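Local coordinates for cell surface protein (Faecalibacterium prausnitzii A2-165, PDB 4GT6), which is of unknown function but, as an extracellular leucine-rich repeat protein, probably binds other proteins at the cell surface, at residues T67-P72 with T87-V92; T76-N81 with Q108-C113; T27-N32 with C60-V65. All blocks are in the same frame, centred on the assembly; numbering follows the deposited sequence.

Interaction 1. Residues T67-P72 with T87-V92; sequences TSVQIP and TSLKRV
Val-69 and Leu-89 meet at about a right angle, with methyl CG2 of Val-69 set 3.6 Å from CD1 of Leu-89. CD1 is the bump here: it pushes into the hollow between that methyl and the backbone of Ser-68, whose CA is also 3.6 Å from Leu-89 CD1. Leu-89 reaches this spot because CG stands anti to its backbone N (chi1 175°). Further on, in the conformer described, Ile-71 CD1 lies against Val-92 CG1 at 3.5 Å; the two side chains cross obliquely, and Ile-71 CG1 is a little farther from the same methyl. The backbones run parallel, 20° apart. One backbone bond joins Lys-90 N to Thr-67 O at 2.8 Å. A second runs from Val-69 N to Arg-91 O at 3.1 Å. On the face carrying Ser-68 and Arg-91, the seryl CB packs 3.7 Å from Arg-91 CG. In the conformers described, two waters bond to Thr-67 OG1; one also donates to Ser-88 O, the other accepts from Arg-91 NH1 at 2.9 Å. Lys-90 NZ forms a salt bridge with Glu-115. Short parallel strands from successive turns of the chain are characteristic of a leucine-rich repeat solenoid. Val-69 touches Phe-83 and Val-92 touches Phe-110, and strand 68-71 is the middle one of three, between 35-37 and 91-94.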
# COMPACT_ATOMS: atom_id res chain seq x y z
N THR A 67 -11.40 -20.16 13.94
CA THR A 67 -9.95 -20.22 14.18
C THR A 67 -9.18 -20.87 13.01
O THR A 67 -8.01 -20.55 12.81
CB THR A 67 -9.68 -20.94 15.54
OG1 THR A 67 -8.38 -20.59 16.01
CG2 THR A 67 -9.84 -22.47 15.49
N SER A 68 -9.81 -21.80 12.29
CA SER A 68 -9.10 -22.50 11.22
C SER A 68 -10.03 -22.96 10.13
O SER A 68 -11.22 -23.18 10.36
CB SER A 68 -8.35 -23.71 11.79
OG SER A 68 -9.26 -24.71 12.22
N VAL A 69 -9.48 -23.05 8.92
CA VAL A 69 -10.19 -23.50 7.73
C VAL A 69 -9.31 -24.51 7.00
O VAL A 69 -8.13 -24.26 6.75
CB VAL A 69 -10.56 -22.29 6.82
CG1 VAL A 69 -11.08 -22.77 5.46
CG2 VAL A 69 -11.56 -21.36 7.49
N GLN A 70 -9.89 -25.64 6.64
CA GLN A 70 -9.23 -26.64 5.85
C GLN A 70 -9.95 -26.70 4.53
O GLN A 70 -11.19 -26.79 4.50
CB GLN A 70 -9.25 -27.99 6.57
CG GLN A 70 -8.64 -29.08 5.76
CD GLN A 70 -8.85 -30.39 6.45
OE1 GLN A 70 -9.78 -31.15 6.16
NE2 GLN A 70 -7.97 -30.66 7.39
N ILE A 71 -9.17 -26.65 3.43
CA ILE A 71 -9.66 -26.66 2.05
C ILE A 71 -9.22 -27.96 1.36
O ILE A 71 -8.04 -28.30 1.47
CB ILE A 71 -9.09 -25.41 1.32
CG1 ILE A 71 -9.46 -24.08 2.05
CG2 ILE A 71 -9.47 -25.37 -0.17
CD1 ILE A 71 -9.05 -22.74 1.29
N PRO A 72 -10.08 -28.67 0.60
CA PRO A 72 -9.59 -29.85 -0.12
C PRO A 72 -8.78 -29.46 -1.36
O PRO A 72 -8.91 -28.33 -1.88
CB PRO A 72 -10.88 -30.57 -0.49
CG PRO A 72 -11.89 -29.48 -0.65
CD PRO A 72 -11.52 -28.43 0.34
N THR A 87 -11.52 -12.33 11.72
CA THR A 87 -10.42 -11.66 12.43
C THR A 87 -9.69 -12.54 13.44
O THR A 87 -8.66 -12.09 13.94
CB THR A 87 -10.91 -10.37 13.12
OG1 THR A 87 -11.91 -10.74 14.05
CG2 THR A 87 -11.54 -9.37 12.13
N SER A 88 -10.15 -13.77 13.70
CA SER A 88 -9.40 -14.66 14.59
C SER A 88 -8.90 -15.90 13.81
O SER A 88 -8.32 -16.82 14.40
CB SER A 88 -10.25 -15.07 15.79
OG SER A 88 -10.35 -13.98 16.71
N LEU A 89 -9.15 -15.92 12.49
CA LEU A 89 -8.73 -17.03 11.64
C LEU A 89 -7.18 -17.09 11.63
O LEU A 89 -6.52 -16.12 11.23
CB LEU A 89 -9.30 -16.87 10.22
CG LEU A 89 -8.85 -17.89 9.16
CD1 LEU A 89 -9.33 -19.32 9.52
CD2 LEU A 89 -9.44 -17.51 7.76
N LYS A 90 -6.62 -18.21 12.14
CA LYS A 90 -5.16 -18.38 12.26
C LYS A 90 -4.52 -19.04 11.07
O LYS A 90 -3.37 -18.73 10.74
CB LYS A 90 -4.81 -19.27 13.48
CG LYS A 90 -5.32 -18.82 14.85
CD LYS A 90 -4.73 -17.49 15.26
CE LYS A 90 -4.88 -17.18 16.74
NZ LYS A 90 -4.28 -15.84 17.05
N ARG A 91 -5.22 -20.00 10.46
CA ARG A 91 -4.64 -20.81 9.40
C ARG A 91 -5.65 -21.26 8.38
O ARG A 91 -6.81 -21.54 8.71
CB ARG A 91 -3.93 -22.05 10.01
CG ARG A 91 -4.86 -23.10 10.68
CD ARG A 91 -4.14 -24.08 11.60
NE ARG A 91 -3.47 -23.38 12.70
CZ ARG A 91 -4.05 -23.00 13.84
NH1 ARG A 91 -5.32 -23.31 14.08
NH2 ARG A 91 -3.37 -22.31 14.74
N VAL A 92 -5.20 -21.38 7.14
CA VAL A 92 -5.98 -21.88 6.02
C VAL A 92 -5.11 -22.98 5.46
O VAL A 92 -4.06 -22.66 4.89
CB VAL A 92 -6.33 -20.76 5.00
CG1 VAL A 92 -7.07 -21.35 3.82
CG2 VAL A 92 -7.18 -19.68 5.66
O HOH W 1 -8.35 -18.10 16.91
O HOH W 2 -6.37 -22.21 16.55

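Interaction 2. Residues T76-N81 with Q108-C113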
# COMPACT_ATOMS: atom_id res chain seq x y z
N THR A 76 -9.93 -24.99 -6.78
CA THR A 76 -9.01 -24.26 -7.66
C THR A 76 -9.25 -22.74 -7.58
O THR A 76 -8.49 -21.96 -8.16
CB THR A 76 -9.14 -24.77 -9.12
OG1 THR A 76 -10.46 -24.47 -9.59
CG2 THR A 76 -8.83 -26.28 -9.25
N GLU A 77 -10.34 -22.32 -6.92
CA GLU A 77 -10.67 -20.90 -6.84
C GLU A 77 -11.28 -20.55 -5.51
O GLU A 77 -12.14 -21.27 -5.01
CB GLU A 77 -11.68 -20.53 -7.96
CG GLU A 77 -11.98 -19.03 -8.01
CD GLU A 77 -12.73 -18.53 -9.23
OE1 GLU A 77 -12.89 -19.28 -10.22
OE2 GLU A 77 -13.14 -17.35 -9.19
N ILE A 78 -10.87 -19.40 -4.97
CA ILE A 78 -11.42 -18.82 -3.75
C ILE A 78 -12.08 -17.53 -4.20
O ILE A 78 -11.43 -16.66 -4.80
CB ILE A 78 -10.38 -18.62 -2.61
CG1 ILE A 78 -9.83 -19.99 -2.14
CG2 ILE A 78 -11.07 -17.90 -1.40
CD1 ILE A 78 -8.60 -19.91 -1.26
N GLY A 79 -13.38 -17.43 -3.96
CA GLY A 79 -14.17 -16.28 -4.38
C GLY A 79 -13.84 -14.99 -3.67
O GLY A 79 -13.12 -14.98 -2.66
N SER A 80 -14.38 -13.88 -4.20
CA SER A 80 -14.14 -12.58 -3.59
C SER A 80 -14.76 -12.52 -2.20
O SER A 80 -15.83 -13.12 -1.96
CB SER A 80 -14.69 -11.46 -4.47
OG SER A 80 -16.10 -11.56 -4.61
N ASN A 81 -14.07 -11.84 -1.27
CA ASN A 81 -14.53 -11.65 0.12
C ASN A 81 -14.91 -12.97 0.80
O ASN A 81 -15.71 -12.94 1.74
CB ASN A 81 -15.75 -10.67 0.13
CG ASN A 81 -15.40 -9.27 -0.37
OD1 ASN A 81 -15.23 -9.03 -1.57
ND2 ASN A 81 -15.20 -8.35 0.57
N GLN A 108 -10.33 -9.04 -1.98
CA GLN A 108 -10.63 -8.96 -0.55
C GLN A 108 -10.90 -10.35 0.08
O GLN A 108 -11.59 -10.43 1.11
CB GLN A 108 -11.86 -8.05 -0.36
CG GLN A 108 -11.63 -6.60 -0.83
CD GLN A 108 -12.75 -5.66 -0.43
OE1 GLN A 108 -13.81 -6.06 0.07
NE2 GLN A 108 -12.53 -4.36 -0.64
N ALA A 109 -10.34 -11.44 -0.52
CA ALA A 109 -10.67 -12.81 -0.02
C ALA A 109 -10.30 -13.00 1.45
O ALA A 109 -11.06 -13.64 2.17
CB ALA A 109 -10.01 -13.86 -0.88
N PHE A 110 -9.20 -12.39 1.90
CA PHE A 110 -8.77 -12.52 3.30
C PHE A 110 -8.59 -11.15 3.92
O PHE A 110 -7.84 -10.99 4.89
CB PHE A 110 -7.47 -13.36 3.40
CG PHE A 110 -7.68 -14.76 2.91
CD1 PHE A 110 -8.18 -15.75 3.77
CD2 PHE A 110 -7.42 -15.11 1.59
CE1 PHE A 110 -8.39 -17.05 3.31
CE2 PHE A 110 -7.63 -16.41 1.13
CZ PHE A 110 -8.15 -17.37 1.99
N MSE A 111 -9.28 -10.14 3.37
CA MSE A 111 -9.15 -8.80 3.95
C MSE A 111 -9.63 -8.77 5.40
O MSE A 111 -10.64 -9.40 5.72
CB MSE A 111 -9.93 -7.78 3.12
CG MSE A 111 -9.92 -6.38 3.71
SE MSE A 111 -10.41 -5.18 2.25
CE MSE A 111 -10.58 -3.50 3.26
N PHE A 112 -8.86 -8.10 6.29
CA PHE A 112 -9.12 -7.98 7.73
C PHE A 112 -8.92 -9.30 8.50
O PHE A 112 -9.31 -9.36 9.68
CB PHE A 112 -10.52 -7.39 8.05
CG PHE A 112 -10.72 -5.96 7.60
CD1 PHE A 112 -9.82 -4.96 7.98
CD2 PHE A 112 -11.83 -5.60 6.84
CE1 PHE A 112 -10.01 -3.63 7.57
CE2 PHE A 112 -12.04 -4.28 6.46
CZ PHE A 112 -11.13 -3.30 6.84
N CYS A 113 -8.26 -10.32 7.90
CA CYS A 113 -7.92 -11.56 8.66
C CYS A 113 -6.61 -11.25 9.37
O CYS A 113 -5.54 -11.74 9.00
CB CYS A 113 -7.81 -12.76 7.73
SG CYS A 113 -9.40 -13.24 6.99
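Asn-81 ND2 donates to Gln-108 OE1 at 2.7 Å, the shortest polar contact between 76-81 and 108-113. The donor lies in the plane of the Gln-108 carbonyl, on a lone pair, with an N-H...O angle of 158°. Seen from Asn-81, the acceptor is tilted slightly out of the amide plane. The two side chains lie side by side and point the same way, yet their amide planes are turned 65° apart, so the pair is joined by one bond and not by a flat two-bond amide pairing. ND2 also lies 3.5 Å from Gln-108 CB, which places the asparagine amide against the root of its partner as well as near its tip. The other end of the glutamine amide is held too: NE2 bonds to Glu-131, and with both ends engaged the rotation of the group is probably fixed. Beside this bond the backbones come close, and Asn-81 CA makes a CH...O contact with Gln-108 O at 3.3 Å.

The apolar part is looser. Ala-109 CB sits 3.8 Å from Gly-79 O and 4.2 Å from Ile-78 CG2, lying against the chain where it leaves strand 77-78. Ile-78 CD1 approaches the edge of the Phe-110 ring, 4.1 Å from CZ, and the two side chains cross at about a right angle. A type I turn from Gln-108 to Met-111, a selenomethionine, has only a weak closing bond, while Cys-113 N to Phe-110 O closes a type II turn.

The ring of Phe-110 meets Phe-83 and Phe-133 with nearly parallel planes, a run of phenylalanines along the leucine-rich repeat solenoid. Strand 77-78 lies between strands 47-54 and 104-105, and the turns of 108-113 follow the latter.

Interaction 3. Residues T27-N32 with C60-V65; sequences TKYTGN and CNYKYV. With EDO (1,2-ethanediol), chain N.
Tyr-29 and Tyr-62 bring together two segments whose backbones stay apart: the nearest CA pair, Asn-32 and Tyr-64, is 6.1 Å apart, and no direct hydrogen bond links them. Segment 27-32 continues as loop beyond Tyr-29, whereas 60-65 is irregular throughout. Tyr-62 CG is anti to its backbone N (chi1 -176°), and the ring extends obliquely across that of Tyr-29, with CE1 3.8 Å from Tyr-29 CE2. Its hydroxyl lies at the edge of the Tyr-29 ring and bonds to the backbone O of Glu-33; the Tyr-29 hydroxyl is hydrogen-bonded to Glu-33 OE1. Here the loop between strands 47-54 and 68-71, in the leucine-rich repeat region, meets the loop after strand 24-29. An alanine in place of Tyr-62 would probably leave Glu-33 O without this partner and open a gap beside the Tyr-29 ring. Asn-32 CB stands over the centre of the Tyr-64 ring, 3.6 Å from the centroid and 6° off its normal, a CH-pi contact; Lys-63 CG covers the opposite face. A water joins Asn-32 ND2, at 2.8 Å, to Tyr-64 OH. An ethanediol molecule, probably from the crystallisation liquor, places O1 3.4 Å from Tyr-62 CD1.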
# COMPACT_ATOMS: atom_id res chain seq x y z
N THR A 27 -21.78 -22.06 -2.08
CA THR A 27 -22.32 -20.70 -2.12
C THR A 27 -22.80 -20.18 -0.77
O THR A 27 -22.99 -18.97 -0.63
CB THR A 27 -23.47 -20.61 -3.14
OG1 THR A 27 -24.45 -21.61 -2.82
CG2 THR A 27 -22.98 -20.77 -4.59
N LYS A 28 -23.00 -21.07 0.21
CA LYS A 28 -23.46 -20.70 1.55
C LYS A 28 -23.02 -21.74 2.56
O LYS A 28 -22.93 -22.93 2.24
CB LYS A 28 -25.01 -20.56 1.58
CG LYS A 28 -25.60 -19.91 2.84
CD LYS A 28 -27.13 -19.77 2.77
CE LYS A 28 -27.63 -18.82 3.83
NZ LYS A 28 -29.05 -18.44 3.62
N TYR A 29 -22.77 -21.30 3.80
CA TYR A 29 -22.46 -22.18 4.91
C TYR A 29 -23.47 -21.84 6.01
O TYR A 29 -23.57 -20.66 6.38
CB TYR A 29 -21.02 -22.03 5.39
CG TYR A 29 -20.78 -22.75 6.70
CD1 TYR A 29 -20.74 -24.14 6.75
CD2 TYR A 29 -20.61 -22.04 7.88
CE1 TYR A 29 -20.46 -24.81 7.94
CE2 TYR A 29 -20.34 -22.70 9.08
CZ TYR A 29 -20.26 -24.08 9.10
OH TYR A 29 -19.96 -24.72 10.27
N THR A 30 -24.22 -22.83 6.50
CA THR A 30 -25.30 -22.57 7.47
C THR A 30 -24.99 -23.09 8.88
O THR A 30 -25.86 -23.05 9.76
CB THR A 30 -26.61 -23.20 6.96
OG1 THR A 30 -26.45 -24.62 6.92
CG2 THR A 30 -27.02 -22.66 5.59
N GLY A 31 -23.75 -23.55 9.10
CA GLY A 31 -23.35 -24.03 10.42
C GLY A 31 -22.78 -22.94 11.32
O GLY A 31 -22.91 -21.75 11.03
N ASN A 32 -22.13 -23.34 12.40
CA ASN A 32 -21.54 -22.40 13.36
C ASN A 32 -20.23 -22.97 13.94
O ASN A 32 -19.85 -22.62 15.06
CB ASN A 32 -22.54 -22.05 14.49
CG ASN A 32 -23.04 -23.24 15.27
OD1 ASN A 32 -22.39 -24.28 15.35
ND2 ASN A 32 -24.22 -23.10 15.85
N CYS A 60 -17.88 -14.35 4.66
CA CYS A 60 -17.77 -12.90 4.77
C CYS A 60 -18.49 -12.43 6.03
O CYS A 60 -19.67 -12.75 6.23
CB CYS A 60 -18.35 -12.23 3.53
SG CYS A 60 -18.21 -10.43 3.55
N ASN A 61 -17.77 -11.71 6.93
CA ASN A 61 -18.35 -11.22 8.19
C ASN A 61 -18.95 -12.38 9.03
O ASN A 61 -19.95 -12.18 9.70
CB ASN A 61 -19.42 -10.14 7.95
CG ASN A 61 -18.84 -8.87 7.42
OD1 ASN A 61 -17.86 -8.36 7.95
ND2 ASN A 61 -19.41 -8.35 6.32
N TYR A 62 -18.32 -13.57 8.98
CA TYR A 62 -18.79 -14.77 9.71
C TYR A 62 -19.01 -14.36 11.15
O TYR A 62 -18.10 -13.82 11.76
CB TYR A 62 -17.74 -15.87 9.57
CG TYR A 62 -18.14 -17.20 10.19
CD1 TYR A 62 -19.22 -17.93 9.69
CD2 TYR A 62 -17.37 -17.78 11.19
CE1 TYR A 62 -19.55 -19.19 10.20
CE2 TYR A 62 -17.68 -19.03 11.72
CZ TYR A 62 -18.77 -19.74 11.21
OH TYR A 62 -19.08 -20.96 11.74
N LYS A 63 -20.23 -14.53 11.68
CA LYS A 63 -20.55 -13.98 13.00
C LYS A 63 -20.07 -14.84 14.18
O LYS A 63 -20.05 -14.36 15.31
CB LYS A 63 -22.07 -13.71 13.11
CG LYS A 63 -22.94 -14.95 13.11
CD LYS A 63 -24.43 -14.59 13.20
CE LYS A 63 -25.02 -14.86 14.56
NZ LYS A 63 -26.47 -15.16 14.48
N TYR A 64 -19.72 -16.10 13.93
CA TYR A 64 -19.29 -17.01 14.99
C TYR A 64 -17.77 -17.04 15.14
O TYR A 64 -17.06 -16.54 14.28
CB TYR A 64 -19.81 -18.43 14.68
CG TYR A 64 -21.30 -18.47 14.44
CD1 TYR A 64 -22.20 -18.26 15.48
CD2 TYR A 64 -21.81 -18.67 13.16
CE1 TYR A 64 -23.57 -18.29 15.27
CE2 TYR A 64 -23.19 -18.70 12.94
CZ TYR A 64 -24.06 -18.50 13.99
OH TYR A 64 -25.42 -18.55 13.76
N VAL A 65 -17.28 -17.67 16.22
CA VAL A 65 -15.84 -17.80 16.41
C VAL A 65 -15.29 -18.66 15.27
O VAL A 65 -15.90 -19.67 14.92
CB VAL A 65 -15.48 -18.40 17.80
CG1 VAL A 65 -13.97 -18.66 17.91
CG2 VAL A 65 -15.96 -17.48 18.93
C1 EDO N . -21.85 -17.25 7.15
O1 EDO N . -21.01 -18.34 6.78
C2 EDO N . -21.04 -15.93 7.11
O2 EDO N . -20.91 -15.45 5.79
O HOH W 3 -25.99 -21.09 14.99

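Overall arrangement
The three contacts lie on the same side of the chain's centre, their own centres 12 to 14 Å apart. Interaction 3 closes before the others open, and its second segment adjoins the first of interaction 1. Interactions 1 and 2 alternate along the chain: strand 68-71 is followed by 77-78, then by 91-94. They meet directly through Ile-71 CD1 and Ile-78 CD1, 3.8 Å apart, and through Val-92 against Phe-110. Interaction 1 belongs to the three-stranded parallel sheet, while interactions 2 and 3 both reach the larger mixed sheet and touch between Asn-81 and Cys-60. Interaction 3 joins strand 24-29 to the repeat region; interactions 1 and 2 pack parts of it together.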